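Thermotoga maritima TmcAL (Thermotoga maritima, PDB 5Y0S) belongs to the nucleotidyltransferase-like proteins of the HUP clan, built round a largely parallel, Rossmann-like sheet flanked by helices. Local coordinates at residues T97-G102 with I186-I191. Numbering follows the deposited sequence.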
ATOM      1  N   THR A  97     -38.489  -2.495  16.242  1.00 23.88           N
ATOM      2  CA  THR A  97     -39.663  -3.275  15.868  1.00 20.90           C
ATOM      3  C   THR A  97     -40.074  -3.208  14.397  1.00 26.80           C
ATOM      4  O   THR A  97     -40.733  -4.108  13.887  1.00 29.28           O
ATOM      5  CB  THR A  97     -40.878  -2.808  16.686  1.00 23.90           C
ATOM      6  OG1 THR A  97     -41.078  -1.413  16.426  1.00 21.49           O
ATOM      7  CG2 THR A  97     -40.644  -3.025  18.184  1.00 24.99           C
ATOM      8  N   ASP A  98     -39.649  -2.159  13.707  1.00 28.71           N
ATOM      9  CA  ASP A  98     -40.064  -1.942  12.331  1.00 28.09           C
ATOM     10  C   ASP A  98     -38.909  -1.412  11.513  1.00 26.63           C
ATOM     11  O   ASP A  98     -38.135  -0.587  11.993  1.00 25.77           O
ATOM     12  CB  ASP A  98     -41.218  -0.949  12.239  1.00 22.37           C
ATOM     13  CG  ASP A  98     -42.463  -1.419  12.950  1.00 29.16           C
ATOM     14  OD1 ASP A  98     -42.581  -1.198  14.178  1.00 28.65           O
ATOM     15  OD2 ASP A  98     -43.344  -1.979  12.265  1.00 28.20           O
ATOM     16  N   VAL A  99     -38.816  -1.880  10.274  1.00 21.21           N
ATOM     17  CA  VAL A  99     -37.876  -1.341   9.315  1.00 22.12           C
ATOM     18  C   VAL A  99     -38.595  -0.950   8.014  1.00 26.74           C
ATOM     19  O   VAL A  99     -39.417  -1.708   7.475  1.00 25.42           O
ATOM     20  CB  VAL A  99     -36.726  -2.358   9.038  1.00 25.91           C
ATOM     21  CG1 VAL A  99     -35.940  -1.987   7.787  1.00 22.38           C
ATOM     22  CG2 VAL A  99     -35.808  -2.457  10.258  1.00 25.69           C
ATOM     23  N   VAL A 100     -38.316   0.257   7.537  1.00 28.16           N
ATOM     24  CA  VAL A 100     -38.855   0.733   6.258  1.00 23.74           C
ATOM     25  C   VAL A 100     -37.714   0.837   5.255  1.00 27.94           C
ATOM     26  O   VAL A 100     -36.678   1.420   5.562  1.00 25.52           O
ATOM     27  CB  VAL A 100     -39.536   2.105   6.414  1.00 24.84           C
ATOM     28  CG1 VAL A 100     -39.941   2.687   5.064  1.00 22.82           C
ATOM     29  CG2 VAL A 100     -40.730   2.005   7.352  1.00 21.05           C
ATOM     30  N   PHE A 101     -37.874   0.275   4.062  1.00 23.85           N
ATOM     31  CA  PHE A 101     -36.852   0.493   3.045  1.00 26.43           C
ATOM     32  C   PHE A 101     -37.496   0.981   1.736  1.00 30.37           C
ATOM     33  O   PHE A 101     -38.661   0.680   1.456  1.00 31.13           O
ATOM     34  CB  PHE A 101     -36.007  -0.786   2.830  1.00 24.62           C
ATOM     35  CG  PHE A 101     -36.803  -2.000   2.412  1.00 26.25           C
ATOM     36  CD1 PHE A 101     -37.168  -2.967   3.345  1.00 27.15           C
ATOM     37  CD2 PHE A 101     -37.154  -2.188   1.090  1.00 21.46           C
ATOM     38  CE1 PHE A 101     -37.884  -4.088   2.960  1.00 25.69           C
ATOM     39  CE2 PHE A 101     -37.874  -3.309   0.693  1.00 30.25           C
ATOM     40  CZ  PHE A 101     -38.244  -4.257   1.636  1.00 32.68           C
ATOM     41  N   GLY A 102     -36.753   1.769   0.960  1.00 26.35           N
ATOM     42  CA  GLY A 102     -37.239   2.240  -0.326  1.00 25.04           C
ATOM     43  C   GLY A 102     -37.282   1.086  -1.323  1.00 30.86           C
ATOM     44  O   GLY A 102     -36.482   0.152  -1.230  1.00 30.09           O
ATOM     45  N   ILE A 186     -38.632  -8.430  13.455  1.00 27.55           N
ATOM     46  CA  ILE A 186     -38.840  -7.108  12.870  1.00 27.99           C
ATOM     47  C   ILE A 186     -39.918  -7.145  11.774  1.00 28.07           C
ATOM     48  O   ILE A 186     -39.980  -8.084  10.981  1.00 26.01           O
ATOM     49  CB  ILE A 186     -37.518  -6.542  12.313  1.00 26.07           C
ATOM     50  CG1 ILE A 186     -36.568  -6.176  13.467  1.00 25.05           C
ATOM     51  CG2 ILE A 186     -37.760  -5.322  11.438  1.00 25.06           C
ATOM     52  CD1 ILE A 186     -35.144  -5.798  13.006  1.00 23.50           C
ATOM     53  N   ARG A 187     -40.804  -6.150  11.776  1.00 25.25           N
ATOM     54  CA  ARG A 187     -41.781  -5.998  10.703  1.00 26.17           C
ATOM     55  C   ARG A 187     -41.175  -5.107   9.634  1.00 32.36           C
ATOM     56  O   ARG A 187     -40.722  -3.992   9.932  1.00 30.45           O
ATOM     57  CB  ARG A 187     -43.093  -5.393  11.214  1.00 22.76           C
ATOM     58  CG  ARG A 187     -43.793  -6.243  12.257  1.00 35.94           C
ATOM     59  CD  ARG A 187     -44.986  -5.490  12.867  1.00 40.93           C
ATOM     60  NE  ARG A 187     -44.587  -4.274  13.578  1.00 37.95           N
ATOM     61  CZ  ARG A 187     -44.670  -4.125  14.892  1.00 40.73           C
ATOM     62  NH1 ARG A 187     -45.132  -5.113  15.638  1.00 38.21           N
ATOM     63  NH2 ARG A 187     -44.308  -2.981  15.461  1.00 45.97           N
ATOM     64  N   PHE A 188     -41.173  -5.599   8.400  1.00 26.74           N
ATOM     65  CA  PHE A 188     -40.597  -4.872   7.264  1.00 32.90           C
ATOM     66  C   PHE A 188     -41.661  -4.195   6.410  1.00 29.03           C
ATOM     67  O   PHE A 188     -42.731  -4.755   6.179  1.00 30.69           O
ATOM     68  CB  PHE A 188     -39.750  -5.819   6.403  1.00 29.25           C
ATOM     69  CG  PHE A 188     -38.427  -6.161   7.021  1.00 28.29           C
ATOM     70  CD1 PHE A 188     -38.308  -7.241   7.883  1.00 28.93           C
ATOM     71  CD2 PHE A 188     -37.303  -5.390   6.751  1.00 23.12           C
ATOM     72  CE1 PHE A 188     -37.088  -7.544   8.469  1.00 31.24           C
ATOM     73  CE2 PHE A 188     -36.073  -5.693   7.320  1.00 26.31           C
ATOM     74  CZ  PHE A 188     -35.964  -6.765   8.185  1.00 31.92           C
ATOM     75  N   HIS A 189     -41.365  -2.977   5.962  1.00 28.58           N
ATOM     76  CA  HIS A 189     -42.304  -2.195   5.156  1.00 28.88           C
ATOM     77  C   HIS A 189     -41.564  -1.595   3.965  1.00 29.80           C
ATOM     78  O   HIS A 189     -40.375  -1.297   4.070  1.00 29.03           O
ATOM     79  CB  HIS A 189     -42.945  -1.050   5.952  1.00 30.75           C
ATOM     80  CG  HIS A 189     -43.366  -1.408   7.344  1.00 36.18           C
ATOM     81  ND1 HIS A 189     -44.687  -1.425   7.738  1.00 36.78           N
ATOM     82  CD2 HIS A 189     -42.640  -1.711   8.448  1.00 31.07           C
ATOM     83  CE1 HIS A 189     -44.758  -1.749   9.017  1.00 35.92           C
ATOM     84  NE2 HIS A 189     -43.531  -1.935   9.469  1.00 30.51           N
ATOM     85  N   THR A 190     -42.261  -1.406   2.844  1.00 26.37           N
ATOM     86  CA  THR A 190     -41.692  -0.700   1.711  1.00 26.20           C
ATOM     87  C   THR A 190     -42.374   0.655   1.574  1.00 32.66           C
ATOM     88  O   THR A 190     -43.530   0.834   1.977  1.00 29.62           O
ATOM     89  CB  THR A 190     -41.840  -1.462   0.341  1.00 36.25           C
ATOM     90  OG1 THR A 190     -43.210  -1.449  -0.091  1.00 37.85           O
ATOM     91  CG2 THR A 190     -41.371  -2.883   0.428  1.00 28.92           C
ATOM     92  N   ILE A 191     -41.636   1.611   1.025  1.00 30.04           N
ATOM     93  CA  ILE A 191     -42.227   2.810   0.469  1.00 33.16           C
ATOM     94  C   ILE A 191     -41.662   2.950  -0.937  1.00 37.23           C
ATOM     95  O   ILE A 191     -40.564   2.460  -1.228  1.00 33.74           O
ATOM     96  CB  ILE A 191     -41.930   4.063   1.315  1.00 34.73           C
ATOM     97  CG1 ILE A 191     -40.415   4.242   1.486  1.00 32.99           C
ATOM     98  CG2 ILE A 191     -42.617   3.945   2.659  1.00 32.70           C
ATOM     99  CD1 ILE A 191     -40.008   5.541   2.211  1.00 34.29           C
TER
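Phe-188 and Val-99, neighbours on adjacent parallel strands, pack side by side on the tightly filled face of the sheet, Val-99 CG1 lying 3.7 Å from Phe-188 CE2. Ile-186 CG2 sits over one face of the Phe-188 ring, near its rim. The Phe-101 side chain crosses that of Phe-188 at about a right angle and rests on Thr-190 CG2, 3.5 Å from Phe-101 CE2. Bulky apolar groups suit this face because helices 108-120 and 167-182 cover it. Five backbone hydrogen bonds, alternating in direction, join the strands; 187-192 pairs with 98-103, which pairs in turn with 3-8, in the parallel core of a HUP-type alpha/beta fold. On the other face helix 15-28 covers Val-100, but Asp-98, Arg-187 and His-189 make one end polar. The buried Asp-98 suits this place because each carboxylate oxygen takes two donors. Long enough to stay at the solvent side, Arg-187 bends at chi3 (-63°) and grips it side-on in a salt bridge, NE to Asp-98 OD2 (2.9 Å, 170°) and NH2 to Asp-98 OD1 (2.8 Å). Asp-98 OD2, close to the imidazole plane, accepts from His-189 NE2 on its anti lone pair, 2.8 Å away; Thr-97 OG1 donates to OD1.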